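PDB 3I57: mucus binding protein from Lactobacillus reuteri, which probably helps the bacterium adhere to mucus as a cell-wall-anchored surface protein, this piece being a type 2 repeat that also binds immunoglobulins. Local coordinates for residues V6-D20 against Y32-Y46. Residues are numbered along the deposited sequence; the frame is centred on the assembly and turned at random.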
loop_
_atom_site.group_PDB
_atom_site.type_symbol
_atom_site.label_atom_id
_atom_site.label_comp_id
_atom_site.label_asym_id
_atom_site.label_seq_id
_atom_site.Cartn_x
_atom_site.Cartn_y
_atom_site.Cartn_z
ATOM N N VAL A 6 4.099 -29.739 15.373
ATOM C CA VAL A 6 3.114 -29.059 14.542
ATOM C C VAL A 6 3.666 -27.697 14.190
ATOM O O VAL A 6 3.979 -26.908 15.070
ATOM C CB VAL A 6 1.784 -28.887 15.280
ATOM C CG1 VAL A 6 0.778 -28.199 14.366
ATOM C CG2 VAL A 6 1.272 -30.238 15.754
ATOM N N GLN A 7 3.793 -27.426 12.895
ATOM C CA GLN A 7 4.559 -26.254 12.465
ATOM C C GLN A 7 3.617 -25.245 11.843
ATOM O O GLN A 7 2.945 -25.547 10.874
ATOM C CB GLN A 7 5.652 -26.675 11.460
ATOM C CG GLN A 7 6.663 -27.646 12.123
ATOM C CD GLN A 7 7.520 -28.389 11.117
ATOM O OE1 GLN A 7 8.762 -28.486 11.250
ATOM N NE2 GLN A 7 6.882 -28.921 10.115
ATOM N N TYR A 8 3.595 -24.052 12.409
ATOM C CA TYR A 8 2.759 -22.957 11.901
ATOM C C TYR A 8 3.577 -22.110 10.910
ATOM O O TYR A 8 4.638 -21.586 11.263
ATOM C CB TYR A 8 2.219 -22.125 13.073
ATOM C CG TYR A 8 1.216 -22.894 13.870
ATOM C CD1 TYR A 8 1.640 -23.795 14.841
ATOM C CD2 TYR A 8 -0.146 -22.809 13.599
ATOM C CE1 TYR A 8 0.751 -24.552 15.551
ATOM C CE2 TYR A 8 -1.071 -23.570 14.318
ATOM C CZ TYR A 8 -0.600 -24.451 15.292
ATOM O OH TYR A 8 -1.471 -25.214 16.030
ATOM N N ILE A 9 3.096 -22.008 9.674
ATOM C CA ILE A 9 3.911 -21.486 8.568
ATOM C C ILE A 9 3.263 -20.299 7.861
ATOM O O ILE A 9 2.072 -20.348 7.582
ATOM C CB ILE A 9 4.103 -22.567 7.482
ATOM C CG1 ILE A 9 4.776 -23.826 8.055
ATOM C CG2 ILE A 9 4.952 -22.023 6.317
ATOM C CD1 ILE A 9 5.965 -23.499 8.842
ATOM N N ASP A 10 4.051 -19.263 7.544
ATOM C CA ASP A 10 3.590 -18.206 6.607
ATOM C C ASP A 10 3.958 -18.681 5.212
ATOM O O ASP A 10 5.146 -18.727 4.835
ATOM C CB ASP A 10 4.251 -16.857 6.892
ATOM C CG ASP A 10 3.862 -15.771 5.880
ATOM O OD1 ASP A 10 3.420 -16.093 4.773
ATOM O OD2 ASP A 10 4.001 -14.584 6.214
ATOM N N GLY A 11 2.939 -19.102 4.470
ATOM C CA GLY A 11 3.152 -19.675 3.149
ATOM C C GLY A 11 3.400 -18.647 2.067
ATOM O O GLY A 11 3.672 -19.014 0.915
ATOM N N GLU A 12 3.332 -17.363 2.415
ATOM C CA GLU A 12 3.670 -16.339 1.433
ATOM C C GLU A 12 5.139 -16.036 1.481
ATOM O O GLU A 12 5.725 -15.704 0.458
ATOM C CB GLU A 12 2.889 -15.032 1.653
ATOM C CG GLU A 12 1.396 -15.204 1.486
ATOM C CD GLU A 12 0.658 -13.887 1.283
ATOM O OE1 GLU A 12 1.292 -12.820 1.076
ATOM O OE2 GLU A 12 -0.572 -13.939 1.332
ATOM N N THR A 13 5.724 -16.117 2.677
ATOM C CA THR A 13 7.122 -15.771 2.874
ATOM C C THR A 13 7.967 -17.015 3.138
ATOM O O THR A 13 9.183 -16.900 3.308
ATOM C CB THR A 13 7.310 -14.774 4.044
ATOM O OG1 THR A 13 6.768 -15.324 5.259
ATOM C CG2 THR A 13 6.608 -13.468 3.734
ATOM N N ASP A 14 7.321 -18.180 3.098
ATOM C CA ASP A 14 7.938 -19.473 3.433
ATOM C C ASP A 14 8.773 -19.332 4.704
ATOM O O ASP A 14 9.984 -19.545 4.695
ATOM C CB ASP A 14 8.801 -19.979 2.281
ATOM C CG ASP A 14 7.983 -20.451 1.121
ATOM O OD1 ASP A 14 6.771 -20.687 1.321
ATOM O OD2 ASP A 14 8.546 -20.589 0.007
ATOM N N GLN A 15 8.097 -18.978 5.794
ATOM C CA GLN A 15 8.749 -18.686 7.079
ATOM C C GLN A 15 8.009 -19.432 8.192
ATOM O O GLN A 15 6.778 -19.403 8.244
ATOM C CB GLN A 15 8.690 -17.177 7.349
ATOM C CG GLN A 15 8.790 -16.765 8.800
ATOM C CD GLN A 15 10.217 -16.670 9.294
ATOM O OE1 GLN A 15 10.588 -17.284 10.294
ATOM N NE2 GLN A 15 11.030 -15.899 8.585
ATOM N N MET A 16 8.737 -20.139 9.048
ATOM C CA MET A 16 8.089 -20.817 10.175
ATOM C C MET A 16 7.841 -19.792 11.260
ATOM O O MET A 16 8.738 -19.015 11.616
ATOM C CB MET A 16 8.926 -21.986 10.724
ATOM C CG MET A 16 8.140 -22.840 11.762
ATOM S SD MET A 16 8.909 -24.447 12.157
ATOM C CE MET A 16 10.081 -23.877 13.396
ATOM N N LEU A 17 6.611 -19.781 11.763
ATOM C CA LEU A 17 6.194 -18.798 12.752
ATOM C C LEU A 17 6.276 -19.348 14.172
ATOM O O LEU A 17 6.526 -18.589 15.091
ATOM C CB LEU A 17 4.762 -18.375 12.484
ATOM C CG LEU A 17 4.534 -17.847 11.077
ATOM C CD1 LEU A 17 3.008 -17.914 10.794
ATOM C CD2 LEU A 17 5.104 -16.435 10.952
ATOM N N ARG A 18 6.053 -20.648 14.336
ATOM C CA ARG A 18 6.089 -21.304 15.655
ATOM C C ARG A 18 6.042 -22.806 15.436
ATOM O O ARG A 18 5.502 -23.280 14.437
ATOM C CB ARG A 18 4.868 -20.894 16.479
ATOM C CG ARG A 18 4.907 -21.208 17.982
ATOM C CD ARG A 18 3.580 -20.756 18.640
ATOM N NE ARG A 18 2.517 -21.780 18.617
ATOM C CZ ARG A 18 1.229 -21.522 18.877
ATOM N NH1 ARG A 18 0.831 -20.270 19.114
ATOM N NH2 ARG A 18 0.333 -22.511 18.883
ATOM N N GLN A 19 6.638 -23.550 16.356
ATOM C CA GLN A 19 6.482 -25.015 16.348
ATOM C C GLN A 19 6.074 -25.498 17.715
ATOM O O GLN A 19 6.672 -25.086 18.727
ATOM C CB GLN A 19 7.798 -25.699 15.979
ATOM C CG GLN A 19 7.707 -27.247 16.003
ATOM C CD GLN A 19 8.961 -27.871 15.442
ATOM O OE1 GLN A 19 9.344 -27.580 14.305
ATOM N NE2 GLN A 19 9.604 -28.749 16.228
ATOM N N ASP A 20 5.066 -26.368 17.745
ATOM C CA ASP A 20 4.590 -26.945 18.998
ATOM C C ASP A 20 4.993 -28.400 18.972
ATOM O O ASP A 20 4.651 -29.108 18.012
ATOM C CB ASP A 20 3.048 -26.888 19.085
ATOM C CG ASP A 20 2.493 -25.459 19.198
ATOM O OD1 ASP A 20 3.288 -24.520 19.334
ATOM O OD2 ASP A 20 1.252 -25.294 19.178
ATOM N N TYR A 32 -4.192 -33.018 20.654
ATOM C CA TYR A 32 -3.888 -31.684 20.158
ATOM C C TYR A 32 -4.962 -31.267 19.172
ATOM O O TYR A 32 -5.499 -32.097 18.402
ATOM C CB TYR A 32 -2.534 -31.710 19.425
ATOM C CG TYR A 32 -1.974 -30.372 19.000
ATOM C CD1 TYR A 32 -1.173 -29.628 19.863
ATOM C CD2 TYR A 32 -2.199 -29.884 17.718
ATOM C CE1 TYR A 32 -0.636 -28.406 19.488
ATOM C CE2 TYR A 32 -1.677 -28.680 17.326
ATOM C CZ TYR A 32 -0.881 -27.947 18.201
ATOM O OH TYR A 32 -0.386 -26.751 17.772
ATOM N N SER A 33 -5.230 -29.971 19.188
ATOM C CA SER A 33 -6.039 -29.320 18.165
ATOM C C SER A 33 -5.306 -28.084 17.665
ATOM O O SER A 33 -4.649 -27.378 18.436
ATOM C CB SER A 33 -7.381 -28.883 18.738
ATOM O OG SER A 33 -7.976 -27.876 17.939
ATOM N N THR A 34 -5.432 -27.822 16.379
ATOM C CA THR A 34 -4.826 -26.645 15.781
ATOM C C THR A 34 -5.683 -25.408 16.015
ATOM O O THR A 34 -5.317 -24.320 15.574
ATOM C CB THR A 34 -4.696 -26.829 14.271
ATOM O OG1 THR A 34 -5.995 -27.187 13.749
ATOM C CG2 THR A 34 -3.617 -27.931 13.942
ATOM N N ALA A 35 -6.809 -25.561 16.719
ATOM C CA ALA A 35 -7.758 -24.435 16.832
ATOM C C ALA A 35 -7.208 -23.178 17.499
ATOM O O ALA A 35 -7.377 -22.067 16.964
ATOM C CB ALA A 35 -9.097 -24.874 17.507
ATOM N N GLU A 36 -6.560 -23.319 18.649
ATOM C CA GLU A 36 -5.995 -22.146 19.292
ATOM C C GLU A 36 -4.895 -21.494 18.458
ATOM O O GLU A 36 -4.811 -20.276 18.390
ATOM C CB GLU A 36 -5.479 -22.468 20.700
ATOM C CG GLU A 36 -6.631 -22.562 21.707
ATOM C CD GLU A 36 -6.209 -23.198 23.022
ATOM O OE1 GLU A 36 -5.006 -23.504 23.183
ATOM O OE2 GLU A 36 -7.084 -23.391 23.893
ATOM N N GLY A 37 -4.038 -22.299 17.848
ATOM C CA GLY A 37 -2.934 -21.727 17.082
ATOM C C GLY A 37 -3.471 -20.991 15.867
ATOM O O GLY A 37 -3.012 -19.899 15.517
ATOM N N ILE A 38 -4.449 -21.594 15.201
ATOM C CA ILE A 38 -5.090 -20.908 14.065
ATOM C C ILE A 38 -5.727 -19.589 14.516
ATOM O O ILE A 38 -5.509 -18.536 13.903
ATOM C CB ILE A 38 -6.097 -21.820 13.340
ATOM C CG1 ILE A 38 -5.352 -22.918 12.565
ATOM C CG2 ILE A 38 -6.989 -21.019 12.389
ATOM C CD1 ILE A 38 -6.264 -24.151 12.199
ATOM N N LYS A 39 -6.487 -19.628 15.605
ATOM C CA LYS A 39 -7.064 -18.386 16.137
ATOM C C LYS A 39 -6.022 -17.289 16.410
ATOM O O LYS A 39 -6.233 -16.108 16.057
ATOM C CB LYS A 39 -7.853 -18.692 17.407
ATOM C CG LYS A 39 -8.563 -17.503 18.021
ATOM C CD LYS A 39 -9.444 -18.029 19.176
ATOM C CE LYS A 39 -9.885 -16.930 20.142
ATOM N NZ LYS A 39 -11.098 -16.207 19.698
ATOM N N LYS A 40 -4.915 -17.671 17.035
ATOM C CA LYS A 40 -3.840 -16.745 17.348
ATOM C C LYS A 40 -3.275 -16.080 16.090
ATOM O O LYS A 40 -3.210 -14.843 15.996
ATOM C CB LYS A 40 -2.745 -17.444 18.154
ATOM C CG LYS A 40 -1.559 -16.544 18.593
ATOM C CD LYS A 40 -0.539 -16.370 17.467
ATOM C CE LYS A 40 0.676 -15.516 17.914
ATOM N NZ LYS A 40 0.230 -14.190 18.449
ATOM N N PHE A 41 -2.881 -16.882 15.110
ATOM C CA PHE A 41 -2.324 -16.290 13.899
ATOM C C PHE A 41 -3.350 -15.479 13.087
ATOM O O PHE A 41 -3.016 -14.422 12.534
ATOM C CB PHE A 41 -1.554 -17.332 13.078
ATOM C CG PHE A 41 -0.299 -17.786 13.777
ATOM C CD1 PHE A 41 0.756 -16.893 13.951
ATOM C CD2 PHE A 41 -0.199 -19.045 14.319
ATOM C CE1 PHE A 41 1.892 -17.275 14.624
ATOM C CE2 PHE A 41 0.941 -19.428 15.024
ATOM C CZ PHE A 41 1.984 -18.557 15.157
ATOM N N GLU A 42 -4.610 -15.922 13.066
ATOM C CA GLU A 42 -5.638 -15.128 12.380
ATOM C C GLU A 42 -5.817 -13.774 13.098
ATOM O O GLU A 42 -6.067 -12.763 12.465
ATOM C CB GLU A 42 -6.925 -15.950 12.155
ATOM C CG GLU A 42 -6.693 -17.118 11.128
ATOM C CD GLU A 42 -7.984 -17.745 10.553
ATOM O OE1 GLU A 42 -8.949 -17.856 11.321
ATOM O OE2 GLU A 42 -8.034 -18.144 9.339
ATOM N N GLY A 43 -5.570 -13.749 14.401
ATOM C CA GLY A 43 -5.569 -12.503 15.158
ATOM C C GLY A 43 -4.407 -11.587 14.817
ATOM O O GLY A 43 -4.443 -10.399 15.141
ATOM N N ASP A 44 -3.358 -12.122 14.193
ATOM C CA ASP A 44 -2.238 -11.309 13.744
ATOM C C ASP A 44 -2.354 -11.016 12.241
ATOM O O ASP A 44 -1.391 -10.614 11.626
ATOM C CB ASP A 44 -0.892 -11.985 14.018
ATOM C CG ASP A 44 -0.614 -12.175 15.521
ATOM O OD1 ASP A 44 -1.239 -11.481 16.315
ATOM O OD2 ASP A 44 0.238 -12.996 15.882
ATOM N N GLY A 45 -3.513 -11.248 11.653
ATOM C CA GLY A 45 -3.699 -10.890 10.246
ATOM C C GLY A 45 -3.673 -12.016 9.251
ATOM O O GLY A 45 -3.986 -11.820 8.072
ATOM N N TYR A 46 -3.276 -13.198 9.698
ATOM C CA TYR A 46 -3.189 -14.333 8.784
ATOM C C TYR A 46 -4.548 -14.890 8.445
ATOM O O TYR A 46 -5.537 -14.614 9.119
ATOM C CB TYR A 46 -2.313 -15.445 9.396
ATOM C CG TYR A 46 -0.863 -15.065 9.417
ATOM C CD1 TYR A 46 -0.089 -15.241 8.276
ATOM C CD2 TYR A 46 -0.274 -14.490 10.544
ATOM C CE1 TYR A 46 1.233 -14.888 8.249
ATOM C CE2 TYR A 46 1.079 -14.131 10.526
ATOM C CZ TYR A 46 1.814 -14.358 9.365
ATOM O OH TYR A 46 3.139 -14.031 9.297
HETATM O O HOH W 1 -3.374 -25.014 18.498
#
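Helix 35-43 runs along one side of the hairpin made by strands 6-10 and 15-20, its axis 10.4 Å from that of strand 6-10 and running almost the same way, at 20°, with Gly37 set against Tyr8. Gly37, having no side chain, lets the Tyr8 ring come close to the helix, CE2 to Gly37 CA at 3.8 Å. Beyond it, Tyr8 OH meets Tyr32 OH at 2.6 Å, and a water ties Tyr8 OH to Ser33 O and Gly37 N at the start of the helix. Tyr32 OH in turn donates to Asp20 OD2 (2.6 Å) on the anti side of the carboxylate, while Arg18 grips Asp20 side-on, NE to OD1 and NH2 to the syn lone pair of OD2. Putting an alanine at Asp20 would probably leave the Arg18 guanidinium without its counter-charge and the Tyr32 hydroxyl without its acceptor. Val6 CG2 sits over one face of the Tyr32 ring, 4.1 Å from its centroid. Further along, Phe41 fills the space between strands and helix: its CG stands anti to the carbonyl carbon (chi1 -68°), sending the ring toward the hairpin, where CE2 touches Tyr8 CB at 3.6 Å. Leu17 CD1 rests on one face of the Phe41 ring, toward its rim, and Lys40 CD lies over the centre of the other. Leu17, in a classic beta bulge with Arg18 opposite Tyr8, also leans on a face of Tyr46, whose backbone N, bonded to Phe41 O, helps form the Schellman motif that ends the helix at Gly45. Tyr46 OH lies 3.2 Å from Asp10 OD2, an oxygen also bonded to His75. This is the helix-on-sheet packing of a beta-grasp domain: strand 67-80 pairs in parallel with strand 2-10 and brings Phe73 against Phe41, while strand 46-51 receives Ile38 from the helix.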